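Local coordinates for protein MymaA.19257.a.B3 (PDB 6Q10) that is of unknown function but belongs to the secreted or membrane-anchored proteins with a LytR C-terminal domain, and is here represented by its soluble part, at residues T23-G28 against G84-A89; R33-S38 against A62-Y67. All coordinates share one frame; numbering follows the deposited sequence.

Contact 1: residues T23-G28 against G84-A89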
ATOM      1  N   THR A  23       7.570   6.994   8.576  1.00 22.94           N
ATOM      2  CA  THR A  23       8.622   6.050   8.217  1.00 23.04           C
ATOM      3  C   THR A  23       8.000   4.710   7.852  1.00 25.89           C
ATOM      4  O   THR A  23       7.258   4.139   8.673  1.00 26.06           O
ATOM      5  CB  THR A  23       9.596   5.861   9.367  1.00 24.41           C
ATOM      6  OG1 THR A  23      10.186   7.128   9.682  1.00 29.64           O
ATOM      7  CG2 THR A  23      10.677   4.897   8.967  1.00 25.91           C
ATOM      8  N   PRO A  24       8.237   4.183   6.647  1.00 20.63           N
ATOM      9  CA  PRO A  24       7.613   2.908   6.270  1.00 19.08           C
ATOM     10  C   PRO A  24       8.138   1.775   7.135  1.00 19.85           C
ATOM     11  O   PRO A  24       9.295   1.770   7.583  1.00 22.94           O
ATOM     12  CB  PRO A  24       7.998   2.712   4.803  1.00 21.83           C
ATOM     13  CG  PRO A  24       8.600   4.016   4.347  1.00 29.83           C
ATOM     14  CD  PRO A  24       8.978   4.821   5.544  1.00 21.26           C
ATOM     15  N   ALA A  25       7.250   0.804   7.351  1.00 18.92           N
ATOM     16  CA  ALA A  25       7.557  -0.417   8.077  1.00 18.84           C
ATOM     17  C   ALA A  25       8.575  -1.281   7.346  1.00 21.42           C
ATOM     18  O   ALA A  25       8.653  -1.287   6.120  1.00 21.11           O
ATOM     19  CB  ALA A  25       6.277  -1.244   8.258  1.00 22.16           C
ATOM     20  N   GLN A  26       9.325  -2.072   8.112  1.00 19.61           N
ATOM     21  CA  GLN A  26      10.027  -3.213   7.521  1.00 22.80           C
ATOM     22  C   GLN A  26       9.028  -4.154   6.849  1.00 24.65           C
ATOM     23  O   GLN A  26       7.995  -4.509   7.430  1.00 22.11           O
ATOM     24  CB  GLN A  26      10.817  -3.971   8.592  1.00 24.19           C
ATOM     25  CG  GLN A  26      11.855  -3.113   9.307  1.00 26.12           C
ATOM     26  CD  GLN A  26      12.968  -2.589   8.393  1.00 27.26           C
ATOM     27  OE1 GLN A  26      13.123  -1.380   8.217  1.00 34.85           O
ATOM     28  NE2 GLN A  26      13.756  -3.491   7.837  1.00 24.87           N
ATOM     29  N   LEU A  27       9.345  -4.577   5.625  1.00 22.46           N
ATOM     30  CA  LEU A  27       8.364  -5.329   4.847  1.00 22.65           C
ATOM     31  C   LEU A  27       7.974  -6.641   5.536  1.00 22.31           C
ATOM     32  O   LEU A  27       6.830  -7.095   5.406  1.00 24.60           O
ATOM     33  CB  LEU A  27       8.922  -5.616   3.447  1.00 22.26           C
ATOM     34  CG  LEU A  27       9.433  -4.379   2.706  1.00 20.92           C
ATOM     35  CD1 LEU A  27       9.879  -4.795   1.311  1.00 24.32           C
ATOM     36  CD2 LEU A  27       8.372  -3.289   2.666  1.00 20.54           C
ATOM     37  N   GLY A  28       8.907  -7.251   6.249  1.00 24.36           N
ATOM     38  CA  GLY A  28       8.675  -8.490   6.955  1.00 27.76           C
ATOM     39  C   GLY A  28       7.956  -8.333   8.266  1.00 24.39           C
ATOM     40  O   GLY A  28       7.823  -9.312   9.022  1.00 30.22           O
ATOM     41  N   GLY A  84      -1.444   0.813  12.004  1.00 26.12           N
ATOM     42  CA  GLY A  84      -0.934   0.254  10.782  1.00 23.14           C
ATOM     43  C   GLY A  84      -0.344   1.289   9.856  1.00 22.96           C
ATOM     44  O   GLY A  84      -0.066   0.961   8.697  1.00 21.25           O
ATOM     45  N   GLN A  85      -0.127   2.516  10.336  1.00 21.13           N
ATOM     46  CA  GLN A  85       0.243   3.574   9.401  1.00 19.36           C
ATOM     47  C   GLN A  85       1.611   3.329   8.768  1.00 19.42           C
ATOM     48  O   GLN A  85       1.811   3.678   7.599  1.00 22.51           O
ATOM     49  CB  GLN A  85       0.175   4.953  10.071  1.00 26.52           C
ATOM     50  CG  GLN A  85       1.204   5.250  11.127  1.00 45.06           C
ATOM     51  CD  GLN A  85       1.081   6.681  11.638  1.00 53.15           C
ATOM     52  OE1 GLN A  85       0.058   7.341  11.422  1.00 51.92           O
ATOM     53  NE2 GLN A  85       2.127   7.169  12.299  1.00 53.91           N
ATOM     54  N   ALA A  86       2.570   2.737   9.496  1.00 21.04           N
ATOM     55  CA  ALA A  86       3.866   2.481   8.863  1.00 21.71           C
ATOM     56  C   ALA A  86       3.766   1.402   7.799  1.00 21.50           C
ATOM     57  O   ALA A  86       4.447   1.483   6.769  1.00 19.97           O
ATOM     58  CB  ALA A  86       4.917   2.095   9.907  1.00 26.25           C
ATOM     59  N   THR A  87       2.926   0.383   8.013  1.00 19.02           N
ATOM     60  CA  THR A  87       2.690  -0.571   6.951  1.00 18.86           C
ATOM     61  C   THR A  87       2.049   0.095   5.751  1.00 18.45           C
ATOM     62  O   THR A  87       2.441  -0.155   4.604  1.00 17.80           O
ATOM     63  CB  THR A  87       1.820  -1.704   7.470  1.00 18.57           C
ATOM     64  OG1 THR A  87       2.583  -2.431   8.445  1.00 22.31           O
ATOM     65  CG2 THR A  87       1.441  -2.632   6.334  1.00 19.27           C
ATOM     66  N   ALA A  88       1.067   0.955   5.995  1.00 18.14           N
ATOM     67  CA  ALA A  88       0.435   1.641   4.877  1.00 16.19           C
ATOM     68  C   ALA A  88       1.450   2.482   4.109  1.00 17.78           C
ATOM     69  O   ALA A  88       1.395   2.560   2.879  1.00 17.22           O
ATOM     70  CB  ALA A  88      -0.710   2.516   5.385  1.00 19.11           C
ATOM     71  N   ALA A  89       2.407   3.090   4.823  1.00 17.53           N
ATOM     72  CA  ALA A  89       3.432   3.887   4.148  1.00 18.40           C
ATOM     73  C   ALA A  89       4.287   3.009   3.250  1.00 18.55           C
ATOM     74  O   ALA A  89       4.727   3.448   2.178  1.00 18.58           O
ATOM     75  CB  ALA A  89       4.304   4.598   5.179  1.00 18.36           C
TER

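Contact 2: residues R33-S38 against A62-Y67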
ATOM      1  N   ARG A  33      -3.567  -7.130   3.386  1.00 18.33           N
ATOM      2  CA  ARG A  33      -4.620  -7.845   2.682  1.00 18.04           C
ATOM      3  C   ARG A  33      -4.825  -7.132   1.363  1.00 19.96           C
ATOM      4  O   ARG A  33      -5.023  -5.923   1.359  1.00 24.05           O
ATOM      5  CB  ARG A  33      -5.939  -7.829   3.451  1.00 24.75           C
ATOM      6  CG  ARG A  33      -5.895  -8.340   4.845  1.00 28.73           C
ATOM      7  CD  ARG A  33      -7.351  -8.482   5.328  1.00 42.27           C
ATOM      8  NE  ARG A  33      -7.440  -8.792   6.754  1.00 55.00           N
ATOM      9  CZ  ARG A  33      -7.504  -7.875   7.719  1.00 61.69           C
ATOM     10  NH1 ARG A  33      -7.489  -6.581   7.415  1.00 63.87           N
ATOM     11  NH2 ARG A  33      -7.571  -8.246   8.991  1.00 49.32           N
ATOM     12  N   VAL A  34      -4.786  -7.869   0.251  1.00 18.26           N
ATOM     13  CA  VAL A  34      -5.081  -7.301  -1.069  1.00 17.12           C
ATOM     14  C   VAL A  34      -6.529  -7.635  -1.397  1.00 20.54           C
ATOM     15  O   VAL A  34      -6.924  -8.803  -1.357  1.00 21.32           O
ATOM     16  CB  VAL A  34      -4.132  -7.845  -2.143  1.00 19.72           C
ATOM     17  CG1 VAL A  34      -4.409  -7.128  -3.479  1.00 19.52           C
ATOM     18  CG2 VAL A  34      -2.680  -7.644  -1.706  1.00 20.56           C
ATOM     19  N   LEU A  35      -7.331  -6.609  -1.662  1.00 17.83           N
ATOM     20  CA  LEU A  35      -8.769  -6.761  -1.885  1.00 19.76           C
ATOM     21  C   LEU A  35      -9.091  -6.324  -3.306  1.00 20.19           C
ATOM     22  O   LEU A  35      -8.741  -5.218  -3.714  1.00 21.36           O
ATOM     23  CB  LEU A  35      -9.592  -5.943  -0.866  1.00 20.43           C
ATOM     24  CG  LEU A  35      -9.320  -6.289   0.611  1.00 20.52           C
ATOM     25  CD1 LEU A  35     -10.130  -5.421   1.529  1.00 24.14           C
ATOM     26  CD2 LEU A  35      -9.618  -7.773   0.885  1.00 22.95           C
ATOM     27  N   ASN A  36      -9.770  -7.193  -4.038  1.00 19.74           N
ATOM     28  CA  ASN A  36     -10.162  -6.927  -5.419  0.55 21.14           C
ATOM     29  C   ASN A  36     -11.420  -6.067  -5.437  1.00 21.91           C
ATOM     30  O   ASN A  36     -12.487  -6.515  -5.004  1.00 22.57           O
ATOM     31  CB  ASN A  36     -10.414  -8.256  -6.140  0.55 22.06           C
ATOM     32  CG  ASN A  36     -10.812  -8.082  -7.599  0.55 26.74           C
ATOM     33  OD1 ASN A  36     -11.640  -7.233  -7.943  0.55 25.29           O
ATOM     34  ND2 ASN A  36     -10.213  -8.897  -8.467  0.55 26.68           N
ATOM     35  N   ALA A  37     -11.307  -4.851  -5.959  1.00 21.83           N
ATOM     36  CA  ALA A  37     -12.462  -4.032  -6.294  1.00 23.26           C
ATOM     37  C   ALA A  37     -12.377  -3.621  -7.754  1.00 23.42           C
ATOM     38  O   ALA A  37     -12.912  -2.580  -8.140  1.00 26.34           O
ATOM     39  CB  ALA A  37     -12.567  -2.810  -5.383  1.00 23.43           C
ATOM     40  N   SER A  38     -11.639  -4.397  -8.554  1.00 23.76           N
ATOM     41  CA  SER A  38     -11.310  -4.025  -9.923  1.00 24.40           C
ATOM     42  C   SER A  38     -12.151  -4.746 -10.953  1.00 30.86           C
ATOM     43  O   SER A  38     -12.261  -4.271 -12.085  1.00 32.20           O
ATOM     44  CB  SER A  38      -9.841  -4.343 -10.220  1.00 27.58           C
ATOM     45  OG  SER A  38      -9.682  -5.762 -10.287  1.00 28.10           O
ATOM     46  N   ALA A  62      -8.395 -11.367  -1.465  1.00 21.63           N
ATOM     47  CA  ALA A  62      -9.829 -11.646  -1.425  1.00 23.05           C
ATOM     48  C   ALA A  62     -10.576 -10.568  -2.199  1.00 22.75           C
ATOM     49  O   ALA A  62      -9.976  -9.681  -2.813  1.00 22.48           O
ATOM     50  CB  ALA A  62     -10.322 -11.715   0.018  1.00 31.43           C
ATOM     51  N   ASN A  63     -11.904 -10.637  -2.161  1.00 24.27           N
ATOM     52  CA  ASN A  63     -12.720  -9.577  -2.746  1.00 23.63           C
ATOM     53  C   ASN A  63     -12.991  -8.476  -1.720  1.00 26.16           C
ATOM     54  O   ASN A  63     -13.101  -8.723  -0.519  1.00 23.98           O
ATOM     55  CB  ASN A  63     -14.047 -10.128  -3.255  1.00 24.06           C
ATOM     56  CG  ASN A  63     -13.918 -10.905  -4.573  1.00 27.53           C
ATOM     57  OD1 ASN A  63     -12.898 -10.843  -5.234  1.00 27.10           O
ATOM     58  ND2 ASN A  63     -14.991 -11.614  -4.960  1.00 33.14           N
ATOM     59  N   ASP A  64     -13.111  -7.241  -2.200  1.00 26.95           N
ATOM     60  CA  ASP A  64     -13.444  -6.130  -1.302  1.00 21.42           C
ATOM     61  C   ASP A  64     -14.938  -6.098  -0.983  1.00 26.22           C
ATOM     62  O   ASP A  64     -15.753  -5.979  -1.903  1.00 29.66           O
ATOM     63  CB  ASP A  64     -13.057  -4.804  -1.944  1.00 23.35           C
ATOM     64  CG  ASP A  64     -13.472  -3.622  -1.099  1.00 29.50           C
ATOM     65  OD1 ASP A  64     -13.562  -3.782   0.135  1.00 25.80           O
ATOM     66  OD2 ASP A  64     -13.708  -2.538  -1.672  1.00 29.31           O
ATOM     67  N   PRO A  65     -15.343  -6.198   0.291  1.00 29.80           N
ATOM     68  CA  PRO A  65     -16.778  -6.114   0.597  1.00 35.56           C
ATOM     69  C   PRO A  65     -17.354  -4.710   0.516  1.00 32.71           C
ATOM     70  O   PRO A  65     -18.588  -4.585   0.386  1.00 37.50           O
ATOM     71  CB  PRO A  65     -16.872  -6.677   2.025  1.00 37.34           C
ATOM     72  CG  PRO A  65     -15.536  -6.499   2.617  1.00 37.98           C
ATOM     73  CD  PRO A  65     -14.512  -6.439   1.486  1.00 34.34           C
ATOM     74  N   VAL A  66     -16.523  -3.664   0.580  1.00 28.57           N
ATOM     75  CA  VAL A  66     -17.052  -2.304   0.579  1.00 31.97           C
ATOM     76  C   VAL A  66     -17.593  -1.955  -0.801  1.00 31.11           C
ATOM     77  O   VAL A  66     -18.758  -1.557  -0.956  1.00 38.97           O
ATOM     78  CB  VAL A  66     -15.985  -1.296   1.035  1.00 29.08           C
ATOM     79  CG1 VAL A  66     -16.556   0.125   0.952  1.00 30.01           C
ATOM     80  CG2 VAL A  66     -15.532  -1.605   2.449  1.00 31.59           C
ATOM     81  N   TYR A  67     -16.766  -2.121  -1.823  1.00 29.04           N
ATOM     82  CA  TYR A  67     -17.169  -1.884  -3.211  1.00 30.65           C
ATOM     83  C   TYR A  67     -17.619  -3.180  -3.889  1.00 33.66           C
ATOM     84  O   TYR A  67     -17.241  -3.481  -5.017  1.00 47.32           O
ATOM     85  CB  TYR A  67     -16.027  -1.224  -3.982  1.00 32.03           C
ATOM     86  CG  TYR A  67     -15.732   0.191  -3.518  1.00 30.87           C
ATOM     87  CD1 TYR A  67     -16.354   1.290  -4.117  1.00 37.69           C
ATOM     88  CD2 TYR A  67     -14.875   0.424  -2.467  1.00 31.20           C
ATOM     89  CE1 TYR A  67     -16.098   2.582  -3.682  1.00 33.36           C
ATOM     90  CE2 TYR A  67     -14.604   1.708  -2.026  1.00 29.88           C
ATOM     91  CZ  TYR A  67     -15.230   2.780  -2.623  1.00 31.96           C
ATOM     92  OH  TYR A  67     -14.948   4.055  -2.170  1.00 36.03           O
TER
HETATM   93  O   HOH W   1     -15.549  -7.032  -4.468  1.00 47.90           O

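Contact 1: residues T23-G28 against G84-A89
Ala25 sets its methyl against the carbonyl of Ala86, with CB 3.6 Å from Ala86 O. The contact lays the extended loop between helix 16-20 and strand 32-36 across the first turn of helix 85-94, whose N-cap is Gly84. One hydrogen bond joins the two backbones. Ala25 N donates to Ala86 O over 2.9 Å. The N-H points well at the oxygen (163°), but the donor stands above the carbonyl plane, 65° out of it.

The same oxygen also receives a CA-H...O contact from Pro24. Small side chains let the loop lie this close. The methyls of Ala25 and Ala86 are 4.0 Å apart, CB to CB. Ala89, one turn on, turns its methyl toward the loop and meets Pro24 CA and CB. Pro24 is buried here and also touches Ala90 and Leu93 of the same helix, as well as Leu134 from another loop. Thr87 OG1 is anti to its own carbonyl carbon (chi1 -67°) and reaches the Ala25 methyl, at 3.9 Å from CB. At the start of the loop segment, Thr23 O lies 3.3 Å from the methyl carbon CB of Ala86.

Contact 2: residues R33-S38 against A62-Y67
Leu35 and Asp64 cross at about a right angle, their CB atoms 3.8 Å apart. The two methyls of Leu35 divide the neighbouring segment: CD2 approaches Ala62 CB and Asn63 O, while CD1 comes near Asp64 OD1 and Pro65 CD. Asn36 and Asn63 project from the other face of the sheet. Asn36 has two conformers. In the one described here the two side chains lie side by side and point the same way, with amide planes 71° apart. No hydrogen bond joins these amides; Asn63 OD1 instead rests 3.7 Å from Asn36 CB.

The backbones hold this register with parallel pairing. Ala62 N donates to Val34 O, and Asn36 N to Ala62 O at 2.8 Å. Asp64 N then donates to Asn36 O. A water also donates to Asn36 O and to Asp64 O, linking the two segments.

Both segments turn from their last paired residues. In the same conformer, Asn36 OD1 accepts from Ser38 N in an Asx turn, and also from Gly39 N. Asp64 CG is anti to the backbone N (chi1 176°), which carries the carboxylate to the N-H groups that follow. Its OD1 accepts from Val66 N at 3.0 Å, a second Asx turn, and OD2 accepts from Tyr67 N at 3.1 Å. Both donors stand above the carboxylate plane, and OD1 has a salt bridge to Arg79. Asp64 OD2 lies in plane at the edge of the Tyr67 ring. Ala37 CB packs against Tyr67 CB at 4.1 Å, and Tyr67 OH is hydrogen-bonded to Gln77 NE2. Pairing of strands 32-36 and 60-63, linked through helix 43-54, is characteristic of a beta-alpha-beta unit, here at one edge of the mixed sheet.

The two contacts lie on opposite sides of the chain's centre. Their own centres are 20 Å apart, and their nearest atoms about 7 Å, so they do not touch. Along the chain, residues 23-28 come first, then 33-38, 62-67 and finally 84-89, so contact 2 is formed entirely within the span bracketed by contact 1. The loop of contact 1 leads directly into strand 32-36 of contact 2. Both contacts touch strand 76-80: Ala88 packs on Ile78 and Phe80, while Asp64 and Tyr67 reach Arg79 and Gln77. Contact 2 pairs strands at the sheet edge, while contact 1 fastens the entering loop to helix 85-94.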